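PDB 1Q9J: Phthiocerol/phthiodiolone dimycocerosyl transferase from Mycobacterium tuberculosis, which probably catalyses the diesterification of phthiocerol, phthiodiolone and phenolphthiocerol with mycocerosic acids, taking the acyl group directly from mycocerosic acid synthase. Local coordinates for residues 215-220 against 387-392. Numbering follows the deposited sequence.
Sequences RLWLSK and QLIIEH
Arg215 and Leu216 pair with Ile390 and Glu391 where strand 213-216 joins strand 387-393 as the outermost antiparallel strand of a mixed sheet. Leu216 and Ile390 form a hydrogen-bonded pair. Leu216 N donates to Ile390 O at 3.0 Å, and Ile390 N donates to Leu216 O at 2.9 Å. Arg215 and Glu391 form the next, non-hydrogen-bonded pair, and their side chains run side by side. The guanidinium and carboxylate planes are nearly coplanar. NH1 of Arg215 makes a salt bridge of 2.9 Å to OE1 of Glu391, although the place of OE1 is less sure. NH1 also hydrogen-bonds to Ile364 O, and NH2 forms a salt bridge with Asp363, so the arginine also ties this edge to strand 360-368.

Ile389 lies between Arg215 and Trp217 on the same face. With Arg215 CG anti to the backbone N (chi1 173°), that CG meets Ile389 CG2 at 3.6 Å. Ile389 CD1 sits over the six-membered ring of Trp217, 3.5 Å from the centroid, in a CH-pi contact. Gln387 crosses the same indole obliquely, its OE1 3.6 Å from Trp217 CE3 and its amide turned 61° from the ring plane. On the other face Leu218 CD1 meets Leu388 CD2 at 3.5 Å. Beyond Leu218 the chain turns into helix 220-230, with Ser219 as N-cap.

One face is thus aliphatic: Leu216 and Ile390 pack on Leu403 of helix 399-412, and Leu388 on helix 220-230. The other mixes Ile389-Trp217 packing with charge, Arg215 being held by Asp363 and, as modelled, Glu391.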
loop_
_atom_site.group_PDB
_atom_site.type_symbol
_atom_site.label_atom_id
_atom_site.label_comp_id
_atom_site.label_asym_id
_atom_site.label_seq_id
_atom_site.Cartn_x
_atom_site.Cartn_y
_atom_site.Cartn_z
ATOM N N ARG A 215 -11.170 -6.860 8.338
ATOM C CA ARG A 215 -11.112 -7.518 7.057
ATOM C C ARG A 215 -12.266 -8.500 6.825
ATOM O O ARG A 215 -12.555 -9.354 7.675
ATOM C CB ARG A 215 -9.745 -8.192 6.956
ATOM C CG ARG A 215 -9.506 -9.077 5.766
ATOM C CD ARG A 215 -8.022 -9.096 5.488
ATOM N NE ARG A 215 -7.506 -10.422 5.185
ATOM C CZ ARG A 215 -6.279 -10.653 4.730
ATOM N NH1 ARG A 215 -5.438 -9.645 4.518
ATOM N NH2 ARG A 215 -5.883 -11.896 4.496
ATOM N N LEU A 216 -12.938 -8.354 5.680
ATOM C CA LEU A 216 -14.066 -9.215 5.301
ATOM C C LEU A 216 -13.772 -9.887 3.977
ATOM O O LEU A 216 -13.251 -9.250 3.072
ATOM C CB LEU A 216 -15.341 -8.395 5.143
ATOM C CG LEU A 216 -15.839 -7.747 6.424
ATOM C CD1 LEU A 216 -17.093 -6.925 6.143
ATOM C CD2 LEU A 216 -16.120 -8.841 7.440
ATOM N N TRP A 217 -14.117 -11.164 3.862
ATOM C CA TRP A 217 -13.882 -11.899 2.627
ATOM C C TRP A 217 -15.139 -12.094 1.776
ATOM O O TRP A 217 -16.212 -11.551 2.059
ATOM C CB TRP A 217 -13.282 -13.275 2.921
ATOM C CG TRP A 217 -11.866 -13.259 3.357
ATOM C CD1 TRP A 217 -11.362 -12.660 4.467
ATOM C CD2 TRP A 217 -10.763 -13.898 2.704
ATOM N NE1 TRP A 217 -10.013 -12.882 4.549
ATOM C CE2 TRP A 217 -9.615 -13.641 3.476
ATOM C CE3 TRP A 217 -10.633 -14.662 1.534
ATOM C CZ2 TRP A 217 -8.337 -14.127 3.121
ATOM C CZ3 TRP A 217 -9.360 -15.147 1.180
ATOM C CH2 TRP A 217 -8.234 -14.873 1.972
ATOM N N LEU A 218 -14.968 -12.878 0.716
ATOM C CA LEU A 218 -16.026 -13.212 -0.224
ATOM C C LEU A 218 -15.784 -14.609 -0.749
ATOM O O LEU A 218 -14.647 -14.987 -1.040
ATOM C CB LEU A 218 -16.043 -12.227 -1.388
ATOM C CG LEU A 218 -16.956 -11.029 -1.164
ATOM C CD1 LEU A 218 -16.867 -10.064 -2.333
ATOM C CD2 LEU A 218 -18.372 -11.548 -1.003
ATOM N N SER A 219 -16.862 -15.375 -0.863
ATOM C CA SER A 219 -16.779 -16.744 -1.350
ATOM C C SER A 219 -16.292 -16.768 -2.784
ATOM O O SER A 219 -16.596 -15.864 -3.564
ATOM C CB SER A 219 -18.152 -17.418 -1.275
ATOM O OG SER A 219 -19.131 -16.647 -1.955
ATOM N N LYS A 220 -15.532 -17.804 -3.126
ATOM C CA LYS A 220 -15.017 -17.960 -4.479
ATOM C C LYS A 220 -16.143 -17.662 -5.461
ATOM O O LYS A 220 -15.912 -17.123 -6.541
ATOM C CB LYS A 220 -14.512 -19.390 -4.694
ATOM C CG LYS A 220 -13.262 -19.736 -3.895
ATOM C CD LYS A 220 -13.173 -21.233 -3.634
ATOM C CE LYS A 220 -14.270 -21.683 -2.658
ATOM N NZ LYS A 220 -14.246 -23.152 -2.376
ATOM N N GLN A 387 -10.784 -14.765 -4.386
ATOM C CA GLN A 387 -11.752 -14.289 -3.407
ATOM C C GLN A 387 -11.442 -12.832 -3.107
ATOM O O GLN A 387 -10.315 -12.489 -2.751
ATOM C CB GLN A 387 -11.657 -15.119 -2.126
ATOM C CG GLN A 387 -11.593 -16.625 -2.384
ATOM C CD GLN A 387 -11.437 -17.448 -1.103
ATOM O OE1 GLN A 387 -12.278 -17.374 -0.199
ATOM N NE2 GLN A 387 -10.366 -18.247 -1.027
ATOM N N LEU A 388 -12.445 -11.981 -3.276
ATOM C CA LEU A 388 -12.283 -10.566 -3.019
ATOM C C LEU A 388 -12.176 -10.340 -1.528
ATOM O O LEU A 388 -12.877 -10.978 -0.750
ATOM C CB LEU A 388 -13.471 -9.768 -3.548
ATOM C CG LEU A 388 -13.514 -8.318 -3.050
ATOM C CD1 LEU A 388 -12.255 -7.592 -3.464
ATOM C CD2 LEU A 388 -14.740 -7.619 -3.598
ATOM N N ILE A 389 -11.297 -9.427 -1.139
ATOM C CA ILE A 389 -11.100 -9.111 0.261
ATOM C C ILE A 389 -11.196 -7.608 0.494
ATOM O O ILE A 389 -10.408 -6.831 -0.048
ATOM C CB ILE A 389 -9.726 -9.578 0.740
ATOM C CG1 ILE A 389 -9.565 -11.066 0.501
ATOM C CG2 ILE A 389 -9.560 -9.271 2.213
ATOM C CD1 ILE A 389 -8.163 -11.550 0.795
ATOM N N ILE A 390 -12.169 -7.210 1.305
ATOM C CA ILE A 390 -12.366 -5.809 1.639
ATOM C C ILE A 390 -11.640 -5.552 2.957
ATOM O O ILE A 390 -11.550 -6.444 3.804
ATOM C CB ILE A 390 -13.852 -5.489 1.850
ATOM C CG1 ILE A 390 -14.635 -5.737 0.569
ATOM C CG2 ILE A 390 -14.018 -4.049 2.266
ATOM C CD1 ILE A 390 -16.132 -5.558 0.763
ATOM N N GLU A 391 -11.138 -4.331 3.122
ATOM C CA GLU A 391 -10.429 -3.941 4.332
ATOM C C GLU A 391 -10.622 -2.479 4.693
ATOM O O GLU A 391 -10.790 -1.619 3.829
ATOM C CB GLU A 391 -8.934 -4.211 4.196
ATOM C CG GLU A 391 -8.563 -5.668 4.190
ATOM C CD GLU A 391 -7.075 -5.872 4.370
ATOM O OE1 GLU A 391 -6.611 -7.029 4.314
ATOM O OE2 GLU A 391 -6.365 -4.865 4.562
ATOM N N HIS A 392 -10.591 -2.207 5.988
ATOM C CA HIS A 392 -10.731 -0.857 6.486
ATOM C C HIS A 392 -9.610 -0.764 7.529
ATOM O O HIS A 392 -9.515 -1.594 8.443
ATOM C CB HIS A 392 -12.107 -0.677 7.116
ATOM C CG HIS A 392 -12.573 0.747 7.166
ATOM N ND1 HIS A 392 -11.711 1.820 7.083
ATOM C CD2 HIS A 392 -13.804 1.269 7.367
ATOM C CE1 HIS A 392 -12.393 2.944 7.240
ATOM N NE2 HIS A 392 -13.663 2.637 7.416
#